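Local coordinates for glycoprotein (Chandipura virus, PDB 5MDM) that probably attaches the virus to host receptors and, triggered by the acidic pH of the endosome, drives fusion of viral and endosomal membranes as a class III fusion glycoprotein, at residues Pro131-Trp143 with Trp167-Gln180. Residues are numbered along the deposited sequence; the frame is centred on the assembly and turned at random.
Sequences PHHVGVDDYRGHW and WIPADQTKKNICGQ
With CG placed opposite the backbone N (chi1 -175°), the first torsion of Trp-167 brings its indole against His-132, Val-134 and Trp-143, while that of Trp-143 (chi1 -51°) sets its CG opposite the carbonyl carbon and its ring between Trp-167 and Ile-177. The two indoles meet edge-to-face: the CZ3/CH2 edge of Trp-167 points at the face of Trp-143, with CZ3 3.6 Å from Trp-143 NE1 and the planes at 67°. On the opposite face of Trp-143, Ile-177 CD1 makes a CH-pi contact 3.5 Å from the centroid of the five-membered ring, and CG2 lies over the middle of the indole. Pro-169 CB adds an apolar contact at Trp-143 CZ2. One hydrogen bond and one CH-pi contact hold the Trp-167 ring at its pyrrole end: NE1 donates almost straight, in the ring plane, to His-132 O at 3.0 Å, and Val-134 CG1 lies over the five-membered ring, 3.8 Å from its centroid. Farther along, Asp-138 OD2 takes the Gly-179 N-H on its syn lone pair at 2.7 Å, Val-136 CG1 packs on the same Gly-179 N, and the adjoining Cys-178 is tied to Cys-223 by a disulfide. Gly-141 and His-142 both face Asp-137, so the turn carrying Asp-138, which like Val-134 contacts host Vim, closes as a G1 beta bulge hairpin of the fusion domain, packed through the aromatic cluster of His-132, Trp-143 and Trp-167 against strand 165-169 and the loop that follows it.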
loop_
_atom_site.group_PDB
_atom_site.type_symbol
_atom_site.label_atom_id
_atom_site.label_comp_id
_atom_site.label_asym_id
_atom_site.label_seq_id
_atom_site.Cartn_x
_atom_site.Cartn_y
_atom_site.Cartn_z
ATOM N N PRO A 131 -21.530 22.601 4.335
ATOM C CA PRO A 131 -21.123 21.392 3.610
ATOM C C PRO A 131 -20.969 20.182 4.533
ATOM O O PRO A 131 -20.156 20.209 5.457
ATOM C CB PRO A 131 -19.770 21.787 3.016
ATOM C CG PRO A 131 -19.839 23.254 2.863
ATOM C CD PRO A 131 -20.655 23.746 4.027
ATOM N N HIS A 132 -21.763 19.142 4.279
ATOM C CA HIS A 132 -21.753 17.928 5.090
ATOM C C HIS A 132 -21.728 16.670 4.219
ATOM O O HIS A 132 -22.621 16.448 3.401
ATOM C CB HIS A 132 -22.969 17.905 6.020
ATOM C CG HIS A 132 -23.120 16.631 6.791
ATOM N ND1 HIS A 132 -22.053 15.976 7.366
ATOM C CD2 HIS A 132 -24.218 15.893 7.086
ATOM C CE1 HIS A 132 -22.485 14.887 7.978
ATOM N NE2 HIS A 132 -23.794 14.814 7.824
ATOM N N HIS A 133 -20.699 15.849 4.400
ATOM C CA HIS A 133 -20.551 14.621 3.626
ATOM C C HIS A 133 -21.265 13.446 4.297
ATOM O O HIS A 133 -21.155 13.254 5.509
ATOM C CB HIS A 133 -19.067 14.301 3.432
ATOM C CG HIS A 133 -18.808 12.994 2.751
ATOM N ND1 HIS A 133 -18.762 11.796 3.432
ATOM C CD2 HIS A 133 -18.562 12.698 1.453
ATOM C CE1 HIS A 133 -18.510 10.817 2.581
ATOM N NE2 HIS A 133 -18.382 11.338 1.374
ATOM N N VAL A 134 -21.993 12.664 3.503
ATOM C CA VAL A 134 -22.726 11.512 4.023
ATOM C C VAL A 134 -22.303 10.224 3.323
ATOM O O VAL A 134 -21.613 10.256 2.306
ATOM C CB VAL A 134 -24.252 11.685 3.871
ATOM C CG1 VAL A 134 -24.674 13.067 4.337
ATOM C CG2 VAL A 134 -24.676 11.459 2.432
ATOM N N GLY A 135 -22.723 9.090 3.872
ATOM C CA GLY A 135 -22.382 7.805 3.296
ATOM C C GLY A 135 -23.409 7.336 2.285
ATOM O O GLY A 135 -24.444 7.978 2.104
ATOM N N VAL A 136 -23.124 6.212 1.631
ATOM C CA VAL A 136 -24.015 5.655 0.618
ATOM C C VAL A 136 -24.200 4.157 0.820
ATOM O O VAL A 136 -23.228 3.434 1.014
ATOM C CB VAL A 136 -23.455 5.881 -0.810
ATOM C CG1 VAL A 136 -24.274 5.128 -1.846
ATOM C CG2 VAL A 136 -23.417 7.354 -1.151
ATOM N N ASP A 137 -25.445 3.691 0.787
ATOM C CA ASP A 137 -25.696 2.261 0.661
ATOM C C ASP A 137 -25.748 1.924 -0.826
ATOM O O ASP A 137 -26.777 2.108 -1.472
ATOM C CB ASP A 137 -27.011 1.864 1.335
ATOM C CG ASP A 137 -27.212 0.349 1.396
ATOM O OD1 ASP A 137 -26.587 -0.390 0.603
ATOM O OD2 ASP A 137 -28.008 -0.108 2.244
ATOM N N ASP A 138 -24.638 1.432 -1.363
ATOM C CA ASP A 138 -24.571 1.083 -2.779
ATOM C C ASP A 138 -25.531 -0.046 -3.136
ATOM O O ASP A 138 -25.934 -0.186 -4.289
ATOM C CB ASP A 138 -23.147 0.688 -3.176
ATOM C CG ASP A 138 -22.203 1.873 -3.232
ATOM O OD1 ASP A 138 -20.986 1.674 -3.024
ATOM O OD2 ASP A 138 -22.675 3.001 -3.490
ATOM N N TYR A 139 -25.897 -0.852 -2.146
ATOM C CA TYR A 139 -26.711 -2.034 -2.411
ATOM C C TYR A 139 -28.200 -1.715 -2.453
ATOM O O TYR A 139 -28.938 -2.272 -3.261
ATOM C CB TYR A 139 -26.405 -3.139 -1.395
ATOM C CG TYR A 139 -24.939 -3.501 -1.353
ATOM C CD1 TYR A 139 -24.398 -4.402 -2.260
ATOM C CD2 TYR A 139 -24.090 -2.920 -0.425
ATOM C CE1 TYR A 139 -23.054 -4.724 -2.231
ATOM C CE2 TYR A 139 -22.747 -3.233 -0.388
ATOM C CZ TYR A 139 -22.235 -4.133 -1.291
ATOM O OH TYR A 139 -20.897 -4.438 -1.248
ATOM N N ARG A 140 -28.635 -0.805 -1.591
ATOM C CA ARG A 140 -30.041 -0.430 -1.528
ATOM C C ARG A 140 -30.294 0.885 -2.257
ATOM O O ARG A 140 -31.438 1.294 -2.440
ATOM C CB ARG A 140 -30.506 -0.345 -0.075
ATOM C CG ARG A 140 -30.388 -1.660 0.688
ATOM C CD ARG A 140 -31.177 -1.616 1.980
ATOM N NE ARG A 140 -32.528 -1.104 1.764
ATOM C CZ ARG A 140 -33.558 -1.845 1.361
ATOM N NH1 ARG A 140 -33.394 -3.140 1.127
ATOM N NH2 ARG A 140 -34.751 -1.290 1.192
ATOM N N GLY A 141 -29.216 1.544 -2.668
ATOM C CA GLY A 141 -29.311 2.720 -3.513
ATOM C C GLY A 141 -29.819 3.982 -2.844
ATOM O O GLY A 141 -30.532 4.774 -3.461
ATOM N N HIS A 142 -29.449 4.185 -1.585
ATOM C CA HIS A 142 -29.840 5.404 -0.890
ATOM C C HIS A 142 -28.730 5.993 -0.021
ATOM O O HIS A 142 -27.766 5.307 0.330
ATOM C CB HIS A 142 -31.118 5.183 -0.071
ATOM C CG HIS A 142 -31.053 4.021 0.868
ATOM N ND1 HIS A 142 -32.015 3.036 0.894
ATOM C CD2 HIS A 142 -30.151 3.691 1.823
ATOM C CE1 HIS A 142 -31.708 2.146 1.822
ATOM N NE2 HIS A 142 -30.579 2.520 2.398
ATOM N N TRP A 143 -28.871 7.275 0.308
ATOM C CA TRP A 143 -27.929 7.946 1.193
ATOM C C TRP A 143 -28.059 7.377 2.597
ATOM O O TRP A 143 -29.104 6.844 2.968
ATOM C CB TRP A 143 -28.196 9.449 1.236
ATOM C CG TRP A 143 -28.296 10.114 -0.101
ATOM C CD1 TRP A 143 -29.418 10.642 -0.673
ATOM C CD2 TRP A 143 -27.231 10.338 -1.029
ATOM N NE1 TRP A 143 -29.119 11.180 -1.900
ATOM C CE2 TRP A 143 -27.783 11.003 -2.145
ATOM C CE3 TRP A 143 -25.866 10.037 -1.028
ATOM C CZ2 TRP A 143 -27.016 11.373 -3.247
ATOM C CZ3 TRP A 143 -25.107 10.403 -2.124
ATOM C CH2 TRP A 143 -25.683 11.065 -3.219
ATOM N N TRP A 167 -30.846 18.233 3.892
ATOM C CA TRP A 167 -29.611 17.860 3.206
ATOM C C TRP A 167 -29.780 17.763 1.693
ATOM O O TRP A 167 -30.690 17.097 1.195
ATOM C CB TRP A 167 -29.063 16.543 3.751
ATOM C CG TRP A 167 -27.734 16.173 3.170
ATOM C CD1 TRP A 167 -26.510 16.610 3.583
ATOM C CD2 TRP A 167 -27.492 15.287 2.069
ATOM N NE1 TRP A 167 -25.520 16.051 2.810
ATOM C CE2 TRP A 167 -26.097 15.236 1.872
ATOM C CE3 TRP A 167 -28.318 14.531 1.231
ATOM C CZ2 TRP A 167 -25.511 14.461 0.874
ATOM C CZ3 TRP A 167 -27.734 13.764 0.242
ATOM C CH2 TRP A 167 -26.345 13.735 0.073
ATOM N N ILE A 168 -28.892 18.432 0.967
ATOM C CA ILE A 168 -28.904 18.392 -0.486
ATOM C C ILE A 168 -27.602 17.782 -0.984
ATOM O O ILE A 168 -26.526 18.216 -0.586
ATOM C CB ILE A 168 -29.033 19.802 -1.083
ATOM C CG1 ILE A 168 -30.058 20.621 -0.305
ATOM C CG2 ILE A 168 -29.412 19.725 -2.553
ATOM C CD1 ILE A 168 -31.451 20.042 -0.351
ATOM N N PRO A 169 -27.691 16.764 -1.853
ATOM C CA PRO A 169 -26.472 16.223 -2.460
ATOM C C PRO A 169 -25.854 17.250 -3.398
ATOM O O PRO A 169 -26.584 17.924 -4.127
ATOM C CB PRO A 169 -26.985 15.025 -3.257
ATOM C CG PRO A 169 -28.414 15.345 -3.540
ATOM C CD PRO A 169 -28.901 16.075 -2.331
ATOM N N ALA A 170 -24.529 17.368 -3.380
ATOM C CA ALA A 170 -23.833 18.355 -4.200
ATOM C C ALA A 170 -24.020 18.091 -5.690
ATOM O O ALA A 170 -23.770 18.963 -6.522
ATOM C CB ALA A 170 -22.360 18.389 -3.848
ATOM N N ASP A 171 -24.456 16.879 -6.017
ATOM C CA ASP A 171 -24.816 16.530 -7.381
ATOM C C ASP A 171 -26.267 16.066 -7.407
ATOM O O ASP A 171 -26.582 14.979 -6.924
ATOM C CB ASP A 171 -23.897 15.431 -7.908
ATOM C CG ASP A 171 -24.301 14.940 -9.283
ATOM O OD1 ASP A 171 -24.913 15.718 -10.047
ATOM O OD2 ASP A 171 -24.001 13.770 -9.604
ATOM N N GLN A 172 -27.146 16.893 -7.969
ATOM C CA GLN A 172 -28.571 16.577 -7.999
ATOM C C GLN A 172 -29.004 15.925 -9.309
ATOM O O GLN A 172 -30.178 15.976 -9.675
ATOM C CB GLN A 172 -29.410 17.827 -7.731
ATOM C CG GLN A 172 -29.153 18.464 -6.376
ATOM C CD GLN A 172 -30.165 19.539 -6.035
ATOM O OE1 GLN A 172 -29.802 20.639 -5.620
ATOM N NE2 GLN A 172 -31.445 19.223 -6.205
ATOM N N THR A 173 -28.051 15.314 -10.010
ATOM C CA THR A 173 -28.352 14.584 -11.238
ATOM C C THR A 173 -29.261 13.398 -10.940
ATOM O O THR A 173 -28.835 12.410 -10.336
ATOM C CB THR A 173 -27.074 14.087 -11.936
ATOM O OG1 THR A 173 -26.299 15.211 -12.374
ATOM C CG2 THR A 173 -27.424 13.223 -13.136
ATOM N N LYS A 174 -30.514 13.507 -11.369
ATOM C CA LYS A 174 -31.538 12.510 -11.068
ATOM C C LYS A 174 -31.197 11.124 -11.617
ATOM O O LYS A 174 -31.818 10.649 -12.567
ATOM C CB LYS A 174 -32.904 12.972 -11.592
ATOM C CG LYS A 174 -33.380 14.289 -10.991
ATOM C CD LYS A 174 -34.702 14.744 -11.592
ATOM C CE LYS A 174 -35.130 16.090 -11.025
ATOM N NZ LYS A 174 -36.378 16.597 -11.657
ATOM N N LYS A 175 -30.203 10.484 -11.009
ATOM C CA LYS A 175 -29.828 9.123 -11.366
ATOM C C LYS A 175 -29.694 8.283 -10.104
ATOM O O LYS A 175 -30.195 8.663 -9.045
ATOM C CB LYS A 175 -28.520 9.108 -12.160
ATOM C CG LYS A 175 -28.622 9.741 -13.538
ATOM C CD LYS A 175 -27.282 9.737 -14.253
ATOM C CE LYS A 175 -27.373 10.461 -15.586
ATOM N NZ LYS A 175 -26.042 10.606 -16.235
ATOM N N ASN A 176 -29.016 7.146 -10.217
ATOM C CA ASN A 176 -28.834 6.248 -9.079
ATOM C C ASN A 176 -27.909 6.818 -8.011
ATOM O O ASN A 176 -26.867 7.393 -8.319
ATOM C CB ASN A 176 -28.302 4.892 -9.541
ATOM C CG ASN A 176 -29.291 4.144 -10.410
ATOM O OD1 ASN A 176 -30.219 3.508 -9.908
ATOM N ND2 ASN A 176 -29.092 4.207 -11.722
ATOM N N ILE A 177 -28.297 6.660 -6.752
ATOM C CA ILE A 177 -27.414 6.990 -5.646
ATOM C C ILE A 177 -26.326 5.925 -5.530
ATOM O O ILE A 177 -26.602 4.759 -5.237
ATOM C CB ILE A 177 -28.185 7.094 -4.326
ATOM C CG1 ILE A 177 -29.157 8.266 -4.386
ATOM C CG2 ILE A 177 -27.230 7.266 -3.155
ATOM C CD1 ILE A 177 -30.090 8.328 -3.217
ATOM N N CYS A 178 -25.086 6.336 -5.772
ATOM C CA CYS A 178 -23.970 5.409 -5.775
ATOM C C CYS A 178 -22.719 6.112 -5.290
ATOM O O CYS A 178 -22.435 7.243 -5.676
ATOM C CB CYS A 178 -23.743 4.866 -7.184
ATOM S SG CYS A 178 -22.703 3.397 -7.270
ATOM N N GLY A 179 -21.969 5.442 -4.437
ATOM C CA GLY A 179 -20.708 5.992 -3.992
ATOM C C GLY A 179 -19.551 5.303 -4.682
ATOM O O GLY A 179 -18.444 5.243 -4.152
ATOM N N GLN A 180 -19.808 4.790 -5.878
ATOM C CA GLN A 180 -18.847 3.950 -6.573
ATOM C C GLN A 180 -18.702 4.354 -8.038
ATOM O O GLN A 180 -19.694 4.627 -8.721
ATOM C CB GLN A 180 -19.298 2.493 -6.484
ATOM C CG GLN A 180 -18.187 1.494 -6.655
ATOM C CD GLN A 180 -17.365 1.339 -5.400
ATOM O OE1 GLN A 180 -17.733 1.847 -4.335
ATOM N NE2 GLN A 180 -16.243 0.631 -5.511
#